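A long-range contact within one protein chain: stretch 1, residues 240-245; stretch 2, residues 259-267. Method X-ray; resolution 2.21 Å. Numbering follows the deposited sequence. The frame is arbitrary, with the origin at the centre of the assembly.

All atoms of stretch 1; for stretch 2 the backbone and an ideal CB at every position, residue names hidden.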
# COMPACT_ATOMS: atom_id res chain seq x y z
N GLU A 240 -11.48 -11.82 -12.89
CA GLU A 240 -12.00 -13.15 -13.19
C GLU A 240 -11.84 -13.49 -14.66
O GLU A 240 -11.54 -14.64 -15.01
CB GLU A 240 -13.49 -13.28 -12.78
CG GLU A 240 -13.75 -13.44 -11.26
CD GLU A 240 -13.17 -14.74 -10.70
OE1 GLU A 240 -13.90 -15.75 -10.62
OE2 GLU A 240 -11.96 -14.76 -10.35
N LYS A 241 -12.04 -12.49 -15.53
CA LYS A 241 -12.00 -12.74 -16.97
C LYS A 241 -10.58 -13.00 -17.47
O LYS A 241 -10.36 -13.91 -18.26
CB LYS A 241 -12.63 -11.59 -17.77
CG LYS A 241 -13.27 -12.03 -19.11
CD LYS A 241 -14.70 -12.58 -18.88
CE LYS A 241 -15.47 -12.83 -20.17
NZ LYS A 241 -15.01 -14.07 -20.89
N PHE A 242 -9.63 -12.19 -17.00
CA PHE A 242 -8.28 -12.25 -17.54
C PHE A 242 -7.29 -13.13 -16.75
O PHE A 242 -6.11 -13.20 -17.09
CB PHE A 242 -7.75 -10.83 -17.82
CG PHE A 242 -8.48 -10.11 -18.94
CD1 PHE A 242 -9.44 -9.15 -18.66
CD2 PHE A 242 -8.21 -10.41 -20.28
CE1 PHE A 242 -10.12 -8.48 -19.70
CE2 PHE A 242 -8.88 -9.77 -21.32
CZ PHE A 242 -9.84 -8.80 -21.03
N GLU A 243 -7.79 -13.80 -15.70
CA GLU A 243 -6.98 -14.78 -14.96
C GLU A 243 -6.38 -15.82 -15.90
O GLU A 243 -7.07 -16.32 -16.80
CB GLU A 243 -7.79 -15.50 -13.89
CG GLU A 243 -6.96 -16.48 -13.09
CD GLU A 243 -7.75 -17.28 -12.05
OE1 GLU A 243 -8.98 -17.08 -11.89
OE2 GLU A 243 -7.12 -18.13 -11.38
N LEU A 244 -5.09 -16.12 -15.72
CA LEU A 244 -4.45 -17.16 -16.54
C LEU A 244 -4.95 -18.55 -16.16
O LEU A 244 -5.57 -18.76 -15.11
CB LEU A 244 -2.92 -17.06 -16.49
CG LEU A 244 -2.33 -15.72 -16.94
CD1 LEU A 244 -0.80 -15.67 -16.74
CD2 LEU A 244 -2.71 -15.43 -18.39
N GLU A 245 -4.67 -19.51 -17.02
CA GLU A 245 -5.42 -20.75 -17.01
C GLU A 245 -4.53 -21.95 -16.76
O GLU A 245 -3.33 -21.93 -17.08
CB GLU A 245 -6.20 -20.87 -18.33
CG GLU A 245 -7.48 -20.03 -18.35
CD GLU A 245 -8.01 -19.66 -19.74
OE1 GLU A 245 -9.00 -18.90 -19.79
OE2 GLU A 245 -7.45 -20.11 -20.78
N UNK A 259 -6.06 -4.65 -27.31
CA UNK A 259 -6.61 -5.76 -28.12
C UNK A 259 -7.08 -6.95 -27.27
O UNK A 259 -8.15 -7.50 -27.52
CB UNK A 259 -5.56 -6.24 -29.12
N UNK A 260 -6.27 -7.31 -26.27
CA UNK A 260 -6.63 -8.37 -25.32
C UNK A 260 -7.94 -8.03 -24.60
O UNK A 260 -8.80 -8.91 -24.43
CB UNK A 260 -5.51 -8.58 -24.30
N UNK A 261 -8.07 -6.77 -24.18
CA UNK A 261 -9.29 -6.28 -23.56
C UNK A 261 -10.48 -6.35 -24.53
O UNK A 261 -11.57 -6.79 -24.15
CB UNK A 261 -9.09 -4.84 -23.07
N UNK A 262 -10.26 -5.94 -25.78
CA UNK A 262 -11.30 -6.01 -26.82
C UNK A 262 -11.70 -7.45 -27.09
O UNK A 262 -12.88 -7.76 -27.19
CB UNK A 262 -10.82 -5.35 -28.11
N UNK A 263 -10.71 -8.35 -27.17
CA UNK A 263 -10.97 -9.77 -27.38
C UNK A 263 -11.63 -10.44 -26.17
O UNK A 263 -12.42 -11.37 -26.32
CB UNK A 263 -9.66 -10.49 -27.71
N UNK A 264 -11.30 -9.93 -24.97
CA UNK A 264 -11.70 -10.52 -23.68
C UNK A 264 -10.94 -11.82 -23.36
O UNK A 264 -11.36 -12.59 -22.49
CB UNK A 264 -13.20 -10.80 -23.68
N UNK A 265 -9.83 -12.06 -24.06
CA UNK A 265 -8.87 -13.07 -23.63
C UNK A 265 -7.47 -12.46 -23.58
O UNK A 265 -7.21 -11.45 -24.24
CB UNK A 265 -8.90 -14.28 -24.57
N UNK A 266 -6.59 -13.06 -22.79
CA UNK A 266 -5.15 -12.84 -22.94
C UNK A 266 -4.73 -13.32 -24.34
O UNK A 266 -5.22 -14.36 -24.83
CB UNK A 266 -4.36 -13.57 -21.85
N UNK A 267 -3.84 -12.56 -24.99
CA UNK A 267 -3.29 -12.94 -26.29
C UNK A 267 -1.79 -13.22 -26.17
O UNK A 267 -1.31 -14.30 -26.54
CB UNK A 267 -3.55 -11.84 -27.32

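No hydrogen bond crosses between the stretches. What stretch 1 offers is the ring and backbone O of Phe 242, the tip of Leu 244 and the charged chain of Lys 241. Each position of stretch 2 can be tested against these three.

Position 259 is helical, and its ideal CB has nothing of stretch 1 within 5.5 Å. The contact sets no preference, and many helix-compatible side chains would suit. The residue is Asp 259, whose OD1 accepts a hydrogen bond from the N of position 260 at 2.9 Å.

At position 260, CA-to-CB points toward stretch 1, with the ideal CB 4.7 Å from Phe 242 CE2. The backbone O lies closer still, 3.2 Å from Phe 242 CE2, at the ring edge and near its plane. That contact belongs to the main chain and constrains the side chain little, so an apolar chain or a long polar one could serve. It is Glu 260 (chi1 m, chi2 t), whose carboxylate serves stretch 2 itself: OE2 accepts a hydrogen bond from the N of position 267 at 2.7 Å.

Position 261 points sideways, its ideal CB 4.5 Å from Phe 242 CZ, and its CA is 3.6 Å from that same CZ. A branched or flexible apolar chain such as leucine, isoleucine or methionine would extend the contact along the ring. The residue is Leu 261; in its m, t rotamer the end comes nearer than the CB, with CD2 3.7 Å from Phe 242 CE1.

Position 262 points away and 263 sideways, neither ideal CB having stretch 1 within 5.5 Å; polar or charged chains fit such open space. Both are lysines, Lys 262 and Lys 263.

Position 264 leaves the helix with phi/psi of 73/16. Positive phi favours glycine, and asparagine tolerates it well, but the ideal CB, 4.6 Å from Lys 241 CE, also makes an acidic chain reasonable. The residue is Glu 264. Its OE1 lies 4.5 Å from Lys 241 NZ, opposite charges near each other but beyond a salt bridge. The backbone contributes too: O is 3.9 Å from Lys 241 CG, and C is 3.6 Å from Phe 242 CE2.

At position 265 the backbone is extended (-128/158) and CA-to-CB points away, leaving the side chain unconstrained by stretch 1. Its N, however, is 3.7 Å from Phe 242 CE2. The residue is Lys 265.

Position 266 points sideways, with its ideal CB 4.3 Å from Leu 244 CD2 and 5.1 Å from Phe 242 O. A compact apolar chain suits this site beside Leu 244 and Phe 242; valine, isoleucine or leucine are all plausible. Val 266, with chi1 t, places CG2 3.7 Å from Leu 244 CD2, 3.6 Å from Phe 242 O and 4.4 Å from Phe 242 CD2, so one methyl touches both residues.

Position 267 is out of reach, and stretch 1 dictates nothing there. It is Ile 267.

Stretch 2 259-267: DELKKEKVI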
# COMPACT_ATOMS: atom_id res chain seq x y z
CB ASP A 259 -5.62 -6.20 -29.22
CG ASP A 259 -4.25 -6.62 -28.68
OD1 ASP A 259 -3.91 -6.30 -27.52
OD2 ASP A 259 -3.49 -7.27 -29.44
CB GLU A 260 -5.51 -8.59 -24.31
CG GLU A 260 -4.17 -8.97 -24.94
CD GLU A 260 -3.11 -9.27 -23.92
OE1 GLU A 260 -2.79 -8.38 -23.11
OE2 GLU A 260 -2.58 -10.41 -23.92
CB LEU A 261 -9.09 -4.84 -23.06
CG LEU A 261 -8.09 -4.64 -21.90
CD1 LEU A 261 -7.68 -3.19 -21.72
CD2 LEU A 261 -8.69 -5.17 -20.63
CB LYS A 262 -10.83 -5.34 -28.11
CG LYS A 262 -10.73 -3.81 -28.03
CD LYS A 262 -10.45 -3.17 -29.41
CE LYS A 262 -11.68 -3.16 -30.31
NZ LYS A 262 -11.47 -2.44 -31.59
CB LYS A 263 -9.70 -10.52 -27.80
CG LYS A 263 -9.96 -11.98 -28.18
CD LYS A 263 -9.24 -12.46 -29.45
CE LYS A 263 -7.84 -13.00 -29.15
NZ LYS A 263 -7.69 -13.40 -27.71
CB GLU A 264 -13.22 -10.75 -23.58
CG GLU A 264 -14.10 -9.49 -23.59
CD GLU A 264 -15.51 -9.78 -24.08
OE1 GLU A 264 -15.94 -10.96 -24.02
OE2 GLU A 264 -16.20 -8.83 -24.54
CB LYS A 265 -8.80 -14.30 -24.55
CG LYS A 265 -9.97 -14.59 -25.46
CD LYS A 265 -9.56 -15.74 -26.40
CE LYS A 265 -10.50 -15.90 -27.59
NZ LYS A 265 -11.74 -16.63 -27.23
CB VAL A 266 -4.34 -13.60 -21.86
CG1 VAL A 266 -2.84 -13.41 -22.05
CG2 VAL A 266 -4.74 -13.15 -20.46
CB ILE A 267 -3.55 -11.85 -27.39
CG1 ILE A 267 -5.04 -11.46 -27.44
CG2 ILE A 267 -3.07 -12.34 -28.76
CD1 ILE A 267 -5.38 -10.29 -28.39
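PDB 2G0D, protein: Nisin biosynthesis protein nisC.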